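Local atomic coordinates of L-lysine 6-oxidase (Marinomonas mediterranea, PDB entry 3WEU), a protein that oxidises the side-chain amine of free L-lysine with a cysteine tryptophylquinone cofactor, releasing ammonium and the hydrogen peroxide that makes it antibacterial. Residues F99-L107 and C448-N459; M377-S387 and N397-L405. All blocks are in the same frame, centred on the assembly; numbering follows the deposited sequence.

In the fold
Two neighbouring contacts, their centres about 13 Å apart, lie in the interior of the subunit. Contact 1 brings distant parts of the chain together, joining a loop after strand 80-91, in the N-terminal family region, to one between helix 433-439 and strand 468-469, in the C-terminal one. Contact 2, a local pairing of the short strands 381-382 and 400-402, is nested along the chain inside the long loop that contact 1 closes. The two touch directly: E101 OE1 probably hydrogen-bonds S387 OG, and N103 ND2 probably hydrogen-bonds N397 OD1. Both border the cofactor region: C448 N hydrogen-bonds O7 of the tryptophylquinone at position 581, and N380 ND2 the carbonyl of W580, the residue just before it.

Contact 1 (F99-L107 and C448-N459); sequences FRELNGNLL and CPGIEMTWSLQN. With EDO (1,2-ethanediol), chain I; SO4 (sulfate ion), chain C.
Across F99-L107 and C448-N459 the backbones run as loops, closest where the CA atoms of E101 and C448 approach to 5.4 Å; a type II' turn from R100 to N103 runs into a type II turn from L102 to N105, and W455, at the start of the 3-10 segment 455-458, fills the bend. This loop-to-loop packing illustrates how one large aromatic can organise irregular backbone. The indole N-H of W455 reaches E101 O, with NE1 at 3.1 Å; the oxygen lies near the ring plane, yet the nitrogen stands well above the carbonyl plane, and the bond is bent to 136° at the hydrogen. N105 covers one face of the indole. With its CG anti to the backbone N (chi1 -174°), the amide lies nearly parallel to the rings. Its CB sits 3.5 Å from the centroid of the six-membered ring in a CH-pi contact. The same amide's OD1 accepts from L107 N in an Asx turn, while bridging waters connect OD1 to W455 O and ND2 to Q458 OE1. L102 CD1 meets W455 CD1 at 3.6 Å. F99, by contrast, has both faces covered: P449, which follows a cis peptide bond, lays CB over one, and E101 N of its own segment lies over the other. Next to it C448, whose N is hydrogen-bonded to the tryptophylquinone at position 581, brings SG to 3.5 Å from E101 CG. At the far end a 1,2-ethanediol, probably from the crystallisation liquor, is held by both amide atoms of N459, ND2 lying 2.8 Å from the diol's O2.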
loop_
_atom_site.group_PDB
_atom_site.type_symbol
_atom_site.label_atom_id
_atom_site.label_comp_id
_atom_site.label_asym_id
_atom_site.label_seq_id
_atom_site.Cartn_x
_atom_site.Cartn_y
_atom_site.Cartn_z
ATOM N N PHE A 99 -17.615 8.630 -11.682
ATOM C CA PHE A 99 -17.447 9.513 -12.805
ATOM C C PHE A 99 -16.613 8.841 -13.910
ATOM O O PHE A 99 -15.498 8.388 -13.711
ATOM C CB PHE A 99 -16.823 10.866 -12.406
ATOM C CG PHE A 99 -16.838 11.857 -13.565
ATOM C CD1 PHE A 99 -18.023 12.465 -13.952
ATOM C CD2 PHE A 99 -15.685 12.095 -14.285
ATOM C CE1 PHE A 99 -18.064 13.320 -15.019
ATOM C CE2 PHE A 99 -15.744 12.944 -15.376
ATOM C CZ PHE A 99 -16.909 13.562 -15.713
ATOM N N ARG A 100 -17.233 8.723 -15.081
ATOM C CA ARG A 100 -16.619 8.238 -16.285
ATOM C C ARG A 100 -16.771 9.172 -17.473
ATOM O O ARG A 100 -17.422 8.816 -18.502
ATOM C CB ARG A 100 -17.244 6.889 -16.613
ATOM C CG ARG A 100 -16.699 5.827 -15.665
ATOM C CD ARG A 100 -17.231 4.496 -16.119
ATOM N NE ARG A 100 -16.686 3.364 -15.362
ATOM C CZ ARG A 100 -16.908 2.088 -15.678
ATOM N NH1 ARG A 100 -17.711 1.762 -16.685
ATOM N NH2 ARG A 100 -16.329 1.135 -14.951
ATOM N N GLU A 101 -16.199 10.384 -17.326
ATOM C CA GLU A 101 -16.271 11.343 -18.348
ATOM C C GLU A 101 -17.697 11.562 -18.841
ATOM O O GLU A 101 -18.588 11.879 -18.030
ATOM C CB GLU A 101 -15.257 10.983 -19.434
ATOM C CG GLU A 101 -13.851 10.847 -18.901
ATOM C CD GLU A 101 -13.562 9.490 -18.238
ATOM O OE1 GLU A 101 -13.795 8.420 -18.854
ATOM O OE2 GLU A 101 -13.136 9.537 -17.080
ATOM N N LEU A 102 -17.937 11.404 -20.138
ATOM C CA LEU A 102 -19.206 11.785 -20.701
ATOM C C LEU A 102 -20.280 10.702 -20.625
ATOM O O LEU A 102 -21.446 10.951 -21.005
ATOM C CB LEU A 102 -19.045 12.212 -22.123
ATOM C CG LEU A 102 -18.669 13.625 -22.517
ATOM C CD1 LEU A 102 -19.099 14.821 -21.711
ATOM C CD2 LEU A 102 -17.583 13.888 -23.505
ATOM N N ASN A 103 -19.909 9.547 -20.063
ATOM C CA ASN A 103 -20.924 8.473 -19.922
ATOM C C ASN A 103 -21.938 8.931 -18.936
ATOM O O ASN A 103 -21.606 9.425 -17.816
ATOM C CB ASN A 103 -20.288 7.183 -19.475
ATOM C CG ASN A 103 -19.390 6.573 -20.571
ATOM O OD1 ASN A 103 -19.860 6.074 -21.614
ATOM N ND2 ASN A 103 -18.115 6.725 -20.388
ATOM N N GLY A 104 -23.198 8.747 -19.313
ATOM C CA GLY A 104 -24.276 9.196 -18.475
ATOM C C GLY A 104 -24.901 10.458 -18.929
ATOM O O GLY A 104 -25.966 10.792 -18.476
ATOM N N ASN A 105 -24.243 11.163 -19.851
ATOM C CA ASN A 105 -24.736 12.454 -20.375
ATOM C C ASN A 105 -25.726 12.259 -21.525
ATOM O O ASN A 105 -25.362 11.841 -22.658
ATOM C CB ASN A 105 -23.526 13.302 -20.823
ATOM C CG ASN A 105 -23.891 14.711 -21.249
ATOM O OD1 ASN A 105 -25.023 15.039 -21.569
ATOM N ND2 ASN A 105 -22.848 15.553 -21.331
ATOM N N LEU A 106 -26.975 12.608 -21.256
ATOM C CA LEU A 106 -28.097 12.299 -22.155
ATOM C C LEU A 106 -28.189 13.238 -23.331
ATOM O O LEU A 106 -28.978 13.027 -24.255
ATOM C CB LEU A 106 -29.419 12.233 -21.371
ATOM C CG LEU A 106 -29.494 11.094 -20.382
ATOM C CD1 LEU A 106 -30.630 11.148 -19.411
ATOM C CD2 LEU A 106 -29.568 9.808 -21.151
ATOM N N LEU A 107 -27.359 14.284 -23.335
ATOM C CA LEU A 107 -27.235 15.078 -24.496
ATOM C C LEU A 107 -26.688 14.305 -25.673
ATOM O O LEU A 107 -26.867 14.759 -26.804
ATOM C CB LEU A 107 -26.399 16.343 -24.266
ATOM C CG LEU A 107 -27.054 17.275 -23.231
ATOM C CD1 LEU A 107 -26.034 18.320 -22.779
ATOM C CD2 LEU A 107 -28.261 17.937 -23.807
ATOM N N CYS A 448 -14.992 17.593 -17.021
ATOM C CA CYS A 448 -14.477 16.258 -16.957
ATOM C C CYS A 448 -13.927 15.870 -15.590
ATOM O O CYS A 448 -12.864 15.286 -15.494
ATOM C CB CYS A 448 -13.435 16.029 -18.085
ATOM S SG CYS A 448 -13.009 14.260 -18.417
ATOM N N PRO A 449 -14.682 16.139 -14.532
ATOM C CA PRO A 449 -16.034 16.613 -14.537
ATOM C C PRO A 449 -16.212 18.100 -14.494
ATOM O O PRO A 449 -17.290 18.603 -14.745
ATOM C CB PRO A 449 -16.572 16.046 -13.211
ATOM C CG PRO A 449 -15.444 15.954 -12.302
ATOM C CD PRO A 449 -14.261 15.675 -13.190
ATOM N N GLY A 450 -15.190 18.793 -14.038
ATOM C CA GLY A 450 -15.328 20.186 -13.741
ATOM C C GLY A 450 -14.877 20.512 -12.368
ATOM O O GLY A 450 -14.170 19.715 -11.755
ATOM N N ILE A 451 -15.296 21.669 -11.863
ATOM C CA ILE A 451 -14.895 22.071 -10.476
ATOM C C ILE A 451 -16.152 22.200 -9.638
ATOM O O ILE A 451 -16.430 21.313 -8.834
ATOM C CB ILE A 451 -14.098 23.378 -10.471
ATOM C CG1 ILE A 451 -12.739 23.176 -11.160
ATOM C CG2 ILE A 451 -13.904 23.886 -9.061
ATOM C CD1 ILE A 451 -11.826 22.218 -10.485
ATOM N N GLU A 452 -17.001 23.183 -9.917
ATOM C CA GLU A 452 -18.209 23.298 -9.101
ATOM C C GLU A 452 -19.328 22.261 -9.468
ATOM O O GLU A 452 -20.033 21.745 -8.565
ATOM C CB GLU A 452 -18.757 24.695 -9.109
ATOM C CG GLU A 452 -17.745 25.741 -8.517
ATOM C CD GLU A 452 -16.747 26.293 -9.550
ATOM O OE1 GLU A 452 -16.790 25.892 -10.770
ATOM O OE2 GLU A 452 -15.900 27.130 -9.126
ATOM N N MET A 453 -19.524 22.112 -10.776
ATOM C CA MET A 453 -20.650 21.444 -11.358
ATOM C C MET A 453 -20.202 20.798 -12.644
ATOM O O MET A 453 -19.141 21.149 -13.181
ATOM C CB MET A 453 -21.768 22.414 -11.592
ATOM C CG MET A 453 -22.513 22.809 -10.296
ATOM S SD MET A 453 -23.567 24.241 -10.593
ATOM C CE MET A 453 -22.461 25.561 -10.173
ATOM N N THR A 454 -21.002 19.855 -13.153
ATOM C CA THR A 454 -20.603 19.184 -14.389
ATOM C C THR A 454 -21.740 19.284 -15.418
ATOM O O THR A 454 -22.627 20.132 -15.301
ATOM C CB THR A 454 -20.094 17.783 -14.149
ATOM O OG1 THR A 454 -19.452 17.239 -15.311
ATOM C CG2 THR A 454 -21.226 16.863 -13.674
ATOM N N TRP A 455 -21.724 18.380 -16.396
ATOM C CA TRP A 455 -22.437 18.586 -17.644
ATOM C C TRP A 455 -23.924 18.400 -17.562
ATOM O O TRP A 455 -24.635 18.686 -18.541
ATOM C CB TRP A 455 -21.813 17.752 -18.796
ATOM C CG TRP A 455 -21.325 16.424 -18.400
ATOM C CD1 TRP A 455 -20.058 15.972 -18.489
ATOM C CD2 TRP A 455 -22.118 15.320 -17.942
ATOM N NE1 TRP A 455 -19.986 14.676 -18.069
ATOM C CE2 TRP A 455 -21.242 14.224 -17.783
ATOM C CE3 TRP A 455 -23.493 15.125 -17.730
ATOM C CZ2 TRP A 455 -21.665 12.960 -17.279
ATOM C CZ3 TRP A 455 -23.931 13.832 -17.278
ATOM C CH2 TRP A 455 -22.991 12.786 -17.025
ATOM N N SER A 456 -24.431 18.058 -16.375
ATOM C CA SER A 456 -25.888 18.158 -16.215
ATOM C C SER A 456 -26.371 19.562 -16.374
ATOM O O SER A 456 -27.509 19.801 -16.747
ATOM C CB SER A 456 -26.309 17.549 -14.858
ATOM O OG SER A 456 -25.708 18.195 -13.750
ATOM N N LEU A 457 -25.527 20.552 -16.073
ATOM C CA LEU A 457 -25.966 21.917 -16.238
ATOM C C LEU A 457 -26.163 22.367 -17.652
ATOM O O LEU A 457 -26.730 23.457 -17.913
ATOM C CB LEU A 457 -24.980 22.865 -15.564
ATOM C CG LEU A 457 -25.055 23.091 -14.056
ATOM C CD1 LEU A 457 -26.221 23.966 -13.774
ATOM C CD2 LEU A 457 -25.109 21.827 -13.239
ATOM N N GLN A 458 -25.650 21.587 -18.598
ATOM C CA GLN A 458 -25.878 21.843 -19.985
ATOM C C GLN A 458 -27.234 21.289 -20.473
ATOM O O GLN A 458 -27.676 21.598 -21.587
ATOM C CB GLN A 458 -24.779 21.198 -20.838
ATOM C CG GLN A 458 -23.437 21.921 -20.723
ATOM C CD GLN A 458 -22.354 21.172 -21.453
ATOM O OE1 GLN A 458 -22.551 20.708 -22.587
ATOM N NE2 GLN A 458 -21.209 20.977 -20.773
ATOM N N ASN A 459 -27.853 20.521 -19.645
ATOM C CA ASN A 459 -29.093 19.847 -20.042
ATOM C C ASN A 459 -30.344 20.662 -19.762
ATOM O O ASN A 459 -30.621 20.920 -18.633
ATOM C CB ASN A 459 -29.201 18.515 -19.367
ATOM C CG ASN A 459 -30.207 17.633 -20.082
ATOM O OD1 ASN A 459 -31.159 18.158 -20.641
ATOM N ND2 ASN A 459 -29.939 16.343 -20.161
HETATM C C1 EDO I . -32.476 16.011 -23.422
HETATM O O1 EDO I . -31.878 17.279 -23.121
HETATM C C2 EDO I . -31.705 14.808 -22.939
HETATM O O2 EDO I . -31.800 14.715 -21.496
HETATM S S SO4 C . -15.356 7.899 -8.658
HETATM O O1 SO4 C . -15.221 6.614 -9.437
HETATM O O2 SO4 C . -16.081 7.480 -7.385
HETATM O O3 SO4 C . -13.996 8.419 -8.266
HETATM O O4 SO4 C . -16.039 9.031 -9.428
HETATM O O HOH W 1 -26.261 16.560 -19.607
HETATM O O HOH W 2 -22.437 18.012 -22.670
HETATM O O HOH W 3 -27.626 14.239 -18.912
#

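Contact 2 (M377-S387 and N397-L405)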
loop_
_atom_site.group_PDB
_atom_site.type_symbol
_atom_site.label_atom_id
_atom_site.label_comp_id
_atom_site.label_asym_id
_atom_site.label_seq_id
_atom_site.Cartn_x
_atom_site.Cartn_y
_atom_site.Cartn_z
ATOM N N MET A 377 -8.211 27.220 -30.930
ATOM C CA MET A 377 -8.638 28.001 -29.803
ATOM C C MET A 377 -10.008 27.593 -29.279
ATOM O O MET A 377 -10.896 27.217 -30.060
ATOM C CB MET A 377 -8.697 29.486 -30.191
ATOM C CG MET A 377 -7.282 30.060 -30.324
ATOM S SD MET A 377 -6.531 30.323 -28.711
ATOM C CE MET A 377 -7.537 31.637 -28.100
ATOM N N PRO A 378 -10.217 27.749 -27.970
ATOM C CA PRO A 378 -9.209 28.073 -26.972
ATOM C C PRO A 378 -8.316 26.812 -26.804
ATOM O O PRO A 378 -8.801 25.679 -26.981
ATOM C CB PRO A 378 -10.030 28.356 -25.721
ATOM C CG PRO A 378 -11.364 27.821 -25.989
ATOM C CD PRO A 378 -11.537 27.545 -27.413
ATOM N N MET A 379 -7.053 27.022 -26.495
ATOM C CA MET A 379 -6.128 25.896 -26.307
ATOM C C MET A 379 -6.149 25.365 -24.862
ATOM O O MET A 379 -5.559 25.975 -23.934
ATOM C CB MET A 379 -4.745 26.274 -26.724
ATOM C CG MET A 379 -3.750 25.097 -26.675
ATOM S SD MET A 379 -4.286 23.647 -27.628
ATOM C CE MET A 379 -4.190 22.439 -26.272
ATOM N N ASN A 380 -6.791 24.204 -24.703
ATOM C CA ASN A 380 -7.151 23.620 -23.412
ATOM C C ASN A 380 -7.745 22.253 -23.728
ATOM O O ASN A 380 -8.167 21.952 -24.887
ATOM C CB ASN A 380 -8.182 24.479 -22.707
ATOM C CG ASN A 380 -8.269 24.257 -21.197
ATOM O OD1 ASN A 380 -7.573 24.928 -20.419
ATOM N ND2 ASN A 380 -9.228 23.373 -20.760
ATOM N N SER A 381 -7.726 21.385 -22.723
ATOM C CA SER A 381 -8.459 20.124 -22.828
ATOM C C SER A 381 -9.931 20.345 -23.046
ATOM O O SER A 381 -10.516 21.359 -22.583
ATOM C CB SER A 381 -8.310 19.337 -21.568
ATOM O OG SER A 381 -8.904 18.083 -21.723
ATOM N N GLY A 382 -10.523 19.394 -23.770
ATOM C CA GLY A 382 -11.939 19.276 -23.840
ATOM C C GLY A 382 -12.501 18.370 -22.756
ATOM O O GLY A 382 -11.803 18.068 -21.791
ATOM N N SER A 383 -13.780 18.024 -22.885
ATOM C CA SER A 383 -14.497 17.326 -21.847
ATOM C C SER A 383 -14.222 15.804 -21.825
ATOM O O SER A 383 -14.728 15.134 -20.968
ATOM C CB SER A 383 -15.977 17.699 -21.834
ATOM O OG SER A 383 -16.210 19.049 -21.405
ATOM N N ASN A 384 -13.490 15.266 -22.801
ATOM C CA ASN A 384 -12.876 13.967 -22.631
ATOM C C ASN A 384 -11.617 13.706 -23.386
ATOM O O ASN A 384 -11.627 13.154 -24.509
ATOM C CB ASN A 384 -13.851 12.793 -22.854
ATOM C CG ASN A 384 -13.166 11.489 -22.625
ATOM O OD1 ASN A 384 -12.231 11.428 -21.843
ATOM N ND2 ASN A 384 -13.663 10.424 -23.227
ATOM N N SER A 385 -10.508 14.058 -22.748
ATOM C CA SER A 385 -9.178 13.774 -23.206
ATOM C C SER A 385 -8.559 12.579 -22.442
ATOM O O SER A 385 -7.366 12.370 -22.533
ATOM C CB SER A 385 -8.293 14.998 -22.958
ATOM O OG SER A 385 -8.441 15.445 -21.581
ATOM N N VAL A 386 -9.362 11.895 -21.652
ATOM C CA VAL A 386 -8.930 10.916 -20.664
ATOM C C VAL A 386 -9.152 9.476 -21.111
ATOM O O VAL A 386 -8.242 8.617 -20.997
ATOM C CB VAL A 386 -9.702 11.173 -19.346
ATOM C CG1 VAL A 386 -9.298 10.168 -18.290
ATOM C CG2 VAL A 386 -9.305 12.574 -18.811
ATOM N N SER A 387 -10.327 9.183 -21.638
ATOM C CA SER A 387 -10.634 7.758 -22.035
ATOM C C SER A 387 -10.875 7.604 -23.541
ATOM O O SER A 387 -11.404 8.484 -24.186
ATOM C CB SER A 387 -11.839 7.249 -21.213
ATOM O OG SER A 387 -12.975 8.094 -21.425
ATOM N N ASN A 397 -17.317 4.894 -26.808
ATOM C CA ASN A 397 -17.195 5.893 -25.739
ATOM C C ASN A 397 -16.946 7.271 -26.368
ATOM O O ASN A 397 -16.116 7.403 -27.307
ATOM C CB ASN A 397 -16.048 5.480 -24.870
ATOM C CG ASN A 397 -15.898 6.371 -23.651
ATOM O OD1 ASN A 397 -16.899 6.803 -23.010
ATOM N ND2 ASN A 397 -14.632 6.733 -23.373
ATOM N N VAL A 398 -17.648 8.279 -25.886
ATOM C CA VAL A 398 -17.549 9.623 -26.481
ATOM C C VAL A 398 -16.228 10.258 -26.064
ATOM O O VAL A 398 -15.891 10.285 -24.844
ATOM C CB VAL A 398 -18.703 10.488 -26.031
ATOM C CG1 VAL A 398 -18.611 11.939 -26.528
ATOM C CG2 VAL A 398 -20.028 9.887 -26.557
ATOM N N VAL A 399 -15.544 10.784 -27.072
ATOM C CA VAL A 399 -14.243 11.473 -26.915
ATOM C C VAL A 399 -14.459 12.951 -27.236
ATOM O O VAL A 399 -15.192 13.320 -28.136
ATOM C CB VAL A 399 -13.240 10.875 -27.900
ATOM C CG1 VAL A 399 -11.946 11.660 -28.030
ATOM C CG2 VAL A 399 -12.967 9.444 -27.503
ATOM N N GLU A 400 -13.799 13.827 -26.476
ATOM C CA GLU A 400 -13.779 15.245 -26.837
ATOM C C GLU A 400 -12.461 15.816 -26.322
ATOM O O GLU A 400 -12.327 16.161 -25.175
ATOM C CB GLU A 400 -14.985 15.981 -26.270
ATOM C CG GLU A 400 -15.058 17.371 -26.803
ATOM C CD GLU A 400 -15.848 18.287 -25.911
ATOM O OE1 GLU A 400 -17.095 18.393 -26.172
ATOM O OE2 GLU A 400 -15.260 18.904 -24.947
ATOM N N LYS A 401 -11.481 15.820 -27.172
ATOM C CA LYS A 401 -10.076 15.958 -26.719
ATOM C C LYS A 401 -9.730 17.392 -26.340
ATOM O O LYS A 401 -9.037 17.634 -25.296
ATOM C CB LYS A 401 -9.158 15.531 -27.803
ATOM C CG LYS A 401 -9.141 14.046 -28.068
ATOM C CD LYS A 401 -8.064 13.703 -29.093
ATOM C CE LYS A 401 -7.934 12.171 -29.181
ATOM N NZ LYS A 401 -6.757 11.837 -30.028
ATOM N N PHE A 402 -10.162 18.339 -27.193
ATOM C CA PHE A 402 -9.775 19.770 -27.075
ATOM C C PHE A 402 -10.940 20.713 -27.034
ATOM O O PHE A 402 -12.056 20.400 -27.496
ATOM C CB PHE A 402 -8.816 20.173 -28.228
ATOM C CG PHE A 402 -7.601 19.259 -28.333
ATOM C CD1 PHE A 402 -6.583 19.336 -27.370
ATOM C CD2 PHE A 402 -7.461 18.372 -29.376
ATOM C CE1 PHE A 402 -5.491 18.534 -27.415
ATOM C CE2 PHE A 402 -6.360 17.557 -29.430
ATOM C CZ PHE A 402 -5.366 17.631 -28.466
ATOM N N LEU A 403 -10.686 21.850 -26.408
ATOM C CA LEU A 403 -11.755 22.754 -26.045
ATOM C C LEU A 403 -12.334 23.522 -27.200
ATOM O O LEU A 403 -11.639 23.859 -28.130
ATOM C CB LEU A 403 -11.281 23.731 -24.940
ATOM C CG LEU A 403 -12.294 24.563 -24.181
ATOM C CD1 LEU A 403 -13.303 23.679 -23.449
ATOM C CD2 LEU A 403 -11.586 25.499 -23.228
ATOM N N ALA A 404 -13.626 23.838 -27.111
ATOM C CA ALA A 404 -14.281 24.872 -27.966
ATOM C C ALA A 404 -14.997 25.796 -27.016
ATOM O O ALA A 404 -15.299 25.451 -25.836
ATOM C CB ALA A 404 -15.317 24.227 -28.906
ATOM N N LEU A 405 -15.316 26.977 -27.527
ATOM C CA LEU A 405 -16.292 27.814 -26.916
ATOM C C LEU A 405 -17.659 27.117 -26.890
ATOM O O LEU A 405 -17.897 26.057 -27.545
ATOM C CB LEU A 405 -16.410 29.099 -27.707
ATOM C CG LEU A 405 -15.165 29.979 -27.783
ATOM C CD1 LEU A 405 -15.369 31.173 -28.687
ATOM C CD2 LEU A 405 -14.689 30.474 -26.435
HETATM O O HOH W 4 -13.920 27.293 -30.043
HETATM O O HOH W 5 -16.355 20.571 -23.579
#
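S381 opposite F402 and N384 opposite E400 form a short antiparallel beta ladder, and between these pairs the register shifts by one in a classic beta bulge, S383 and N384 together facing E400. Here the two residues of the bulge divide E400 between them, N384 N taking its carbonyl and S383 N its carboxylate. G382 N gives a nearly straight bond to K401 O, and E400 N returns a backbone bond to N384 O.

Followed outward, E400 starts with CB 3.8 Å from N384 N. Its CG, anti to the backbone N (chi1 -172°), lies 4.2 Å from S383 N, and the extended chain carries the carboxylate on to that N-H. CD comes within 3.7 Å of S383 N. At the tip OE2 accepts from S383 N at 2.7 Å, met from above the carboxylate plane; S383 OG in turn bonds M447 N.

N384 ties the bulge to the far end of the pair. ND2 donates to V398 O at 2.8 Å, with the oxygen in the amide plane, and also to S387 OG; OD1 accepts from V386 N, an Asx turn, and from S387 N, which extends it to an Asx motif. With both ends of the amide engaged, its rotation is fixed. S387 OG is further gripped by N397 ND2 and probably by E101 OE1.

Past the opposite end of the ladder the contact turns apolar. L403 CD2 packs 3.6 Å from P378 CG and also meets CB of N380, whose ND2 bonds W580 O. A water closes this end, bridging M377 O and L405 N.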